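Local coordinates for bifunctional thiamine biosynthesis protein ThiDN (Methanocaldococcus jannaschii DSM 2661, PDB 2PHP) that probably makes hydroxymethylpyrimidine diphosphate through its kinase domain and joins it to thiazole phosphate, forming thiamine phosphate, in the ThiN synthase domain described here, at residues A80-S85 with R94-I99; I99-G104 with Y149-E154. All coordinates share one frame; numbering follows the deposited sequence.

Contact 1: residues A80-S85 with R94-I99; sequences AKIILS and RACMNI
Ile82 and Ile83 of helix 77-87 meet Cys96 and the backbone at the start of strand 95-100, the central strand of the mixed sheet. The axes of the helical and strand segments approach to 8.1 Å at 140°, so the strand returns beneath the helix in a slanted antiparallel sense. Ile82 offers its short branch: CG2 touches Cys96 SG at 4.0 Å, and the same buried side chain also packs on Met130 and Thr134 of helix 129-141. Ile83 reaches further with all three of its outer carbons. Its CG1, held anti to the carbonyl carbon (chi1 -63°), lies 3.8 Å from Cys96 CB, and beyond it Ile83 CD1 comes within 3.6 Å of Arg94 O. On the other branch, Ile83 CG2 lies 3.7 Å from Arg94 O. Both branches thus rest against one carbonyl, at the classic beta bulge where Arg94 and Ala95 both face Gly164. Cys96 is small enough to sit beneath the helix, its SG turned anti to the backbone N (chi1 175°) and brought beside Ile82. Arg94 NH1 is engaged away from the helix, in a salt bridge to Glu39 and a hydrogen bond to the carbonyl of Ser40. Beta-branched isoleucines and a slim thiol therefore pack on one another and on the strand backbone by van der Waals contact, suited to the buried interior between helix and sheet.

Contact 2: residues I99-G104 with Y149-E154; sequences IKYDGG and YDRGGE
At the C-terminal ends of two strands of the ThiN domain's mixed sheet, either side of strand 159-164, the turn leading from strand 95-100 into helix 103-109 packs on the end of strand 147-150 and the loop after it, with Tyr101 as the centrepiece. Its CG stands anti to the backbone N (chi1 167°), which sends the ring across to Tyr149. The two rings are nearly parallel, their planes 28° apart, but are slid so far that they barely overlap, with centroids 5.8 Å apart. Contact is made where Tyr101 CE1 meets Tyr149 CD1 at 3.7 Å. Over one face of the Tyr101 ring, toward its rim, lies Asp150 O, 4.2 Å from Tyr101 CD1; the opposite face carries the backbone N of Gly103, at the start of the helix that Asp102 caps. Further out, the aliphatic part of Arg151 runs alongside the ring in the same direction, its CG and CD each 3.7 Å from Tyr101 OH, while the guanidinium plane is turned 64° from the ring. Asp150 points the other way: its OD2 takes the N-H of Gly152 at 3.1 Å, from well above the carboxylate plane, closing an Asx turn. Salt bridges to Arg120 and Arg161 grip the same carboxylate. Replacing Tyr101 with an alanine would probably leave Tyr149 without its ring neighbour and Arg151's methylenes without support, opening a gap between the two loops. A tyrosine suits this partly exposed place because its faces lie against backbone atoms while CE1 and OH meet Tyr149 and the Arg151 methylenes, joining the loops by van der Waals contact, with the charge of Asp150 answered by its arginines.

Overall arrangement
After the N-terminal helix 8-22 and the first strands, the chain enters helix 77-87 and soon turns back into strand 95-100; contact 1 closes this short connection, with eight residues between its segments, laying the helix against the sheet. The strand then hands on directly to contact 2, the two sharing Ile99 and otherwise not touching, with centres about 16 Å apart. Contact 2 closes a much longer loop of 44 intervening residues, including helix 129-141, and returns the chain at strand 147-150. The loops follow in series, neither enclosing nor crossing the other. Together they fix the beginning of strand 95-100 to the buried side of helix 77-87, and the turn after it to the end of strand 147-150 and the loop that follows, near a second subunit.

Contact 1: residues A80-S85 with R94-I99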
loop_
_atom_site.group_PDB
_atom_site.type_symbol
_atom_site.label_atom_id
_atom_site.label_comp_id
_atom_site.label_asym_id
_atom_site.label_seq_id
_atom_site.Cartn_x
_atom_site.Cartn_y
_atom_site.Cartn_z
ATOM N N ALA B 80 11.392 -19.154 -9.614
ATOM C CA ALA B 80 10.916 -20.012 -10.689
ATOM C C ALA B 80 11.997 -21.048 -11.032
ATOM O O ALA B 80 11.690 -22.217 -11.267
ATOM C CB ALA B 80 10.580 -19.176 -11.919
ATOM N N LYS B 81 13.256 -20.615 -11.061
ATOM C CA LYS B 81 14.369 -21.520 -11.365
ATOM C C LYS B 81 14.391 -22.673 -10.364
ATOM O O LYS B 81 14.695 -23.807 -10.722
ATOM C CB LYS B 81 15.709 -20.779 -11.303
ATOM C CG LYS B 81 15.945 -19.744 -12.408
ATOM C CD LYS B 81 17.328 -19.118 -12.252
ATOM C CE LYS B 81 17.514 -17.865 -13.099
ATOM N NZ LYS B 81 17.477 -18.156 -14.558
ATOM N N ILE B 82 14.068 -22.381 -9.108
ATOM C CA ILE B 82 14.058 -23.420 -8.088
ATOM C C ILE B 82 12.926 -24.423 -8.331
ATOM O O ILE B 82 13.154 -25.633 -8.333
ATOM C CB ILE B 82 13.907 -22.825 -6.671
ATOM C CG1 ILE B 82 15.127 -21.965 -6.332
ATOM C CG2 ILE B 82 13.739 -23.953 -5.659
ATOM C CD1 ILE B 82 14.959 -21.104 -5.062
ATOM N N ILE B 83 11.713 -23.920 -8.542
ATOM C CA ILE B 83 10.563 -24.789 -8.784
ATOM C C ILE B 83 10.716 -25.646 -10.044
ATOM O O ILE B 83 10.494 -26.854 -10.003
ATOM C CB ILE B 83 9.258 -23.970 -8.872
ATOM C CG1 ILE B 83 9.013 -23.274 -7.526
ATOM C CG2 ILE B 83 8.087 -24.888 -9.232
ATOM C CD1 ILE B 83 7.925 -22.228 -7.538
ATOM N N LEU B 84 11.094 -25.033 -11.160
ATOM C CA LEU B 84 11.274 -25.795 -12.388
ATOM C C LEU B 84 12.365 -26.844 -12.241
ATOM O O LEU B 84 12.273 -27.920 -12.833
ATOM C CB LEU B 84 11.589 -24.867 -13.563
ATOM C CG LEU B 84 10.343 -24.303 -14.254
ATOM C CD1 LEU B 84 9.538 -23.465 -13.266
ATOM C CD2 LEU B 84 10.755 -23.474 -15.460
ATOM N N SER B 85 13.396 -26.541 -11.454
ATOM C CA SER B 85 14.475 -27.502 -11.237
ATOM C C SER B 85 13.978 -28.675 -10.389
ATOM O O SER B 85 14.192 -29.838 -10.728
ATOM C CB SER B 85 15.666 -26.841 -10.536
ATOM O OG SER B 85 16.343 -25.937 -11.393
ATOM N N ARG B 94 5.138 -27.791 -6.900
ATOM C CA ARG B 94 4.864 -26.577 -7.672
ATOM C C ARG B 94 5.069 -25.259 -6.908
ATOM O O ARG B 94 4.880 -24.188 -7.480
ATOM C CB ARG B 94 3.422 -26.611 -8.204
ATOM C CG ARG B 94 3.095 -27.844 -9.027
ATOM C CD ARG B 94 1.652 -27.847 -9.518
ATOM N NE ARG B 94 0.669 -27.956 -8.436
ATOM C CZ ARG B 94 -0.033 -26.936 -7.953
ATOM N NH1 ARG B 94 0.132 -25.724 -8.456
ATOM N NH2 ARG B 94 -0.899 -27.127 -6.962
ATOM N N ALA B 95 5.465 -25.322 -5.639
ATOM C CA ALA B 95 5.629 -24.090 -4.864
ATOM C C ALA B 95 6.878 -23.983 -4.003
ATOM O O ALA B 95 7.441 -24.989 -3.552
ATOM C CB ALA B 95 4.392 -23.862 -3.995
ATOM N N CYS B 96 7.283 -22.740 -3.754
ATOM C CA CYS B 96 8.466 -22.458 -2.953
ATOM C C CYS B 96 8.455 -21.046 -2.368
ATOM O O CYS B 96 7.951 -20.101 -2.981
ATOM C CB CYS B 96 9.723 -22.644 -3.809
ATOM S SG CYS B 96 11.285 -22.195 -2.997
HETATM N N MSE B 97 9.016 -20.922 -1.169
HETATM C CA MSE B 97 9.123 -19.637 -0.483
HETATM C C MSE B 97 10.486 -19.577 0.190
HETATM O O MSE B 97 10.888 -20.539 0.847
HETATM C CB MSE B 97 8.040 -19.497 0.585
HETATM C CG MSE B 97 8.220 -18.258 1.441
HETATM SE SE MSE B 97 6.771 -17.998 2.679
HETATM C CE MSE B 97 7.177 -16.211 3.303
ATOM N N ASN B 98 11.202 -18.467 0.030
ATOM C CA ASN B 98 12.506 -18.346 0.671
ATOM C C ASN B 98 12.349 -17.602 1.989
ATOM O O ASN B 98 11.621 -16.615 2.058
ATOM C CB ASN B 98 13.506 -17.622 -0.234
ATOM C CG ASN B 98 13.119 -16.176 -0.514
ATOM O OD1 ASN B 98 12.094 -15.904 -1.143
ATOM N ND2 ASN B 98 13.944 -15.241 -0.043
ATOM N N ILE B 99 13.009 -18.099 3.036
ATOM C CA ILE B 99 12.949 -17.471 4.354
ATOM C C ILE B 99 14.347 -17.328 4.946
ATOM O O ILE B 99 15.307 -17.941 4.464
ATOM C CB ILE B 99 12.064 -18.274 5.334
ATOM C CG1 ILE B 99 12.719 -19.613 5.665
ATOM C CG2 ILE B 99 10.687 -18.504 4.719
ATOM C CD1 ILE B 99 11.904 -20.442 6.650
#

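Contact 2: residues I99-G104 with Y149-E154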
loop_
_atom_site.group_PDB
_atom_site.type_symbol
_atom_site.label_atom_id
_atom_site.label_comp_id
_atom_site.label_asym_id
_atom_site.label_seq_id
_atom_site.Cartn_x
_atom_site.Cartn_y
_atom_site.Cartn_z
ATOM N N ILE B 99 13.009 -18.099 3.036
ATOM C CA ILE B 99 12.949 -17.471 4.354
ATOM C C ILE B 99 14.347 -17.328 4.946
ATOM O O ILE B 99 15.307 -17.941 4.464
ATOM C CB ILE B 99 12.064 -18.274 5.334
ATOM C CG1 ILE B 99 12.719 -19.613 5.665
ATOM C CG2 ILE B 99 10.687 -18.504 4.719
ATOM C CD1 ILE B 99 11.904 -20.442 6.650
ATOM N N LYS B 100 14.459 -16.505 5.978
ATOM C CA LYS B 100 15.743 -16.262 6.609
ATOM C C LYS B 100 16.398 -17.543 7.133
ATOM O O LYS B 100 15.735 -18.443 7.659
ATOM C CB LYS B 100 15.569 -15.249 7.733
ATOM C CG LYS B 100 16.851 -14.841 8.414
ATOM C CD LYS B 100 16.550 -13.999 9.642
ATOM C CE LYS B 100 17.825 -13.451 10.262
ATOM N NZ LYS B 100 17.500 -12.688 11.494
ATOM N N TYR B 101 17.713 -17.616 6.971
ATOM C CA TYR B 101 18.488 -18.769 7.403
ATOM C C TYR B 101 18.991 -18.651 8.838
ATOM O O TYR B 101 19.237 -17.555 9.324
ATOM C CB TYR B 101 19.688 -18.947 6.479
ATOM C CG TYR B 101 20.717 -19.919 7.010
ATOM C CD1 TYR B 101 20.574 -21.295 6.816
ATOM C CD2 TYR B 101 21.842 -19.463 7.698
ATOM C CE1 TYR B 101 21.528 -22.190 7.288
ATOM C CE2 TYR B 101 22.802 -20.347 8.174
ATOM C CZ TYR B 101 22.642 -21.709 7.963
ATOM O OH TYR B 101 23.607 -22.591 8.401
ATOM N N ASP B 102 19.159 -19.794 9.497
ATOM C CA ASP B 102 19.675 -19.850 10.867
ATOM C C ASP B 102 20.151 -21.276 11.154
ATOM O O ASP B 102 19.359 -22.216 11.116
ATOM C CB ASP B 102 18.598 -19.445 11.875
ATOM C CG ASP B 102 19.091 -19.511 13.321
ATOM O OD1 ASP B 102 19.488 -20.607 13.780
ATOM O OD2 ASP B 102 19.079 -18.468 14.001
ATOM N N GLY B 103 21.448 -21.419 11.428
ATOM C CA GLY B 103 22.024 -22.728 11.700
ATOM C C GLY B 103 21.349 -23.520 12.811
ATOM O O GLY B 103 21.048 -24.708 12.647
ATOM N N GLY B 104 21.117 -22.865 13.945
ATOM C CA GLY B 104 20.471 -23.534 15.053
ATOM C C GLY B 104 19.093 -24.026 14.659
ATOM O O GLY B 104 18.696 -25.139 15.011
ATOM N N TYR B 149 18.634 -25.460 1.759
ATOM C CA TYR B 149 19.264 -24.270 2.300
ATOM C C TYR B 149 20.702 -24.228 1.835
ATOM O O TYR B 149 21.198 -25.188 1.262
ATOM C CB TYR B 149 19.206 -24.303 3.832
ATOM C CG TYR B 149 20.226 -25.216 4.493
ATOM C CD1 TYR B 149 21.537 -24.787 4.717
ATOM C CD2 TYR B 149 19.880 -26.505 4.906
ATOM C CE1 TYR B 149 22.475 -25.614 5.337
ATOM C CE2 TYR B 149 20.812 -27.340 5.527
ATOM C CZ TYR B 149 22.106 -26.889 5.740
ATOM O OH TYR B 149 23.027 -27.710 6.353
ATOM N N ASP B 150 21.352 -23.096 2.056
ATOM C CA ASP B 150 22.755 -22.944 1.716
ATOM C C ASP B 150 23.300 -21.909 2.690
ATOM O O ASP B 150 22.569 -21.016 3.134
ATOM C CB ASP B 150 22.946 -22.525 0.248
ATOM C CG ASP B 150 22.712 -21.041 0.014
ATOM O OD1 ASP B 150 21.548 -20.597 0.079
ATOM O OD2 ASP B 150 23.705 -20.328 -0.236
ATOM N N ARG B 151 24.574 -22.040 3.045
ATOM C CA ARG B 151 25.181 -21.143 4.016
ATOM C C ARG B 151 25.645 -19.789 3.482
ATOM O O ARG B 151 26.332 -19.036 4.183
ATOM C CB ARG B 151 26.321 -21.873 4.737
ATOM C CG ARG B 151 25.837 -23.100 5.511
ATOM C CD ARG B 151 26.769 -23.493 6.668
ATOM N NE ARG B 151 27.602 -24.664 6.373
ATOM C CZ ARG B 151 28.716 -24.639 5.640
ATOM N NH1 ARG B 151 29.152 -23.496 5.116
ATOM N NH2 ARG B 151 29.403 -25.760 5.431
ATOM N N GLY B 152 25.250 -19.470 2.255
ATOM C CA GLY B 152 25.619 -18.191 1.675
ATOM C C GLY B 152 26.976 -18.199 1.009
ATOM O O GLY B 152 27.539 -19.257 0.742
ATOM N N GLY B 153 27.503 -17.013 0.737
ATOM C CA GLY B 153 28.797 -16.918 0.094
ATOM C C GLY B 153 29.182 -15.473 -0.099
ATOM O O GLY B 153 28.585 -14.574 0.503
ATOM N N GLU B 154 30.178 -15.241 -0.944
ATOM C CA GLU B 154 30.636 -13.887 -1.203
ATOM C C GLU B 154 29.481 -13.057 -1.771
ATOM O O GLU B 154 28.939 -13.369 -2.832
ATOM C CB GLU B 154 31.820 -13.914 -2.178
ATOM C CG GLU B 154 32.562 -12.587 -2.310
ATOM C CD GLU B 154 33.023 -12.029 -0.971
ATOM O OE1 GLU B 154 33.626 -12.786 -0.177
ATOM O OE2 GLU B 154 32.786 -10.826 -0.715
#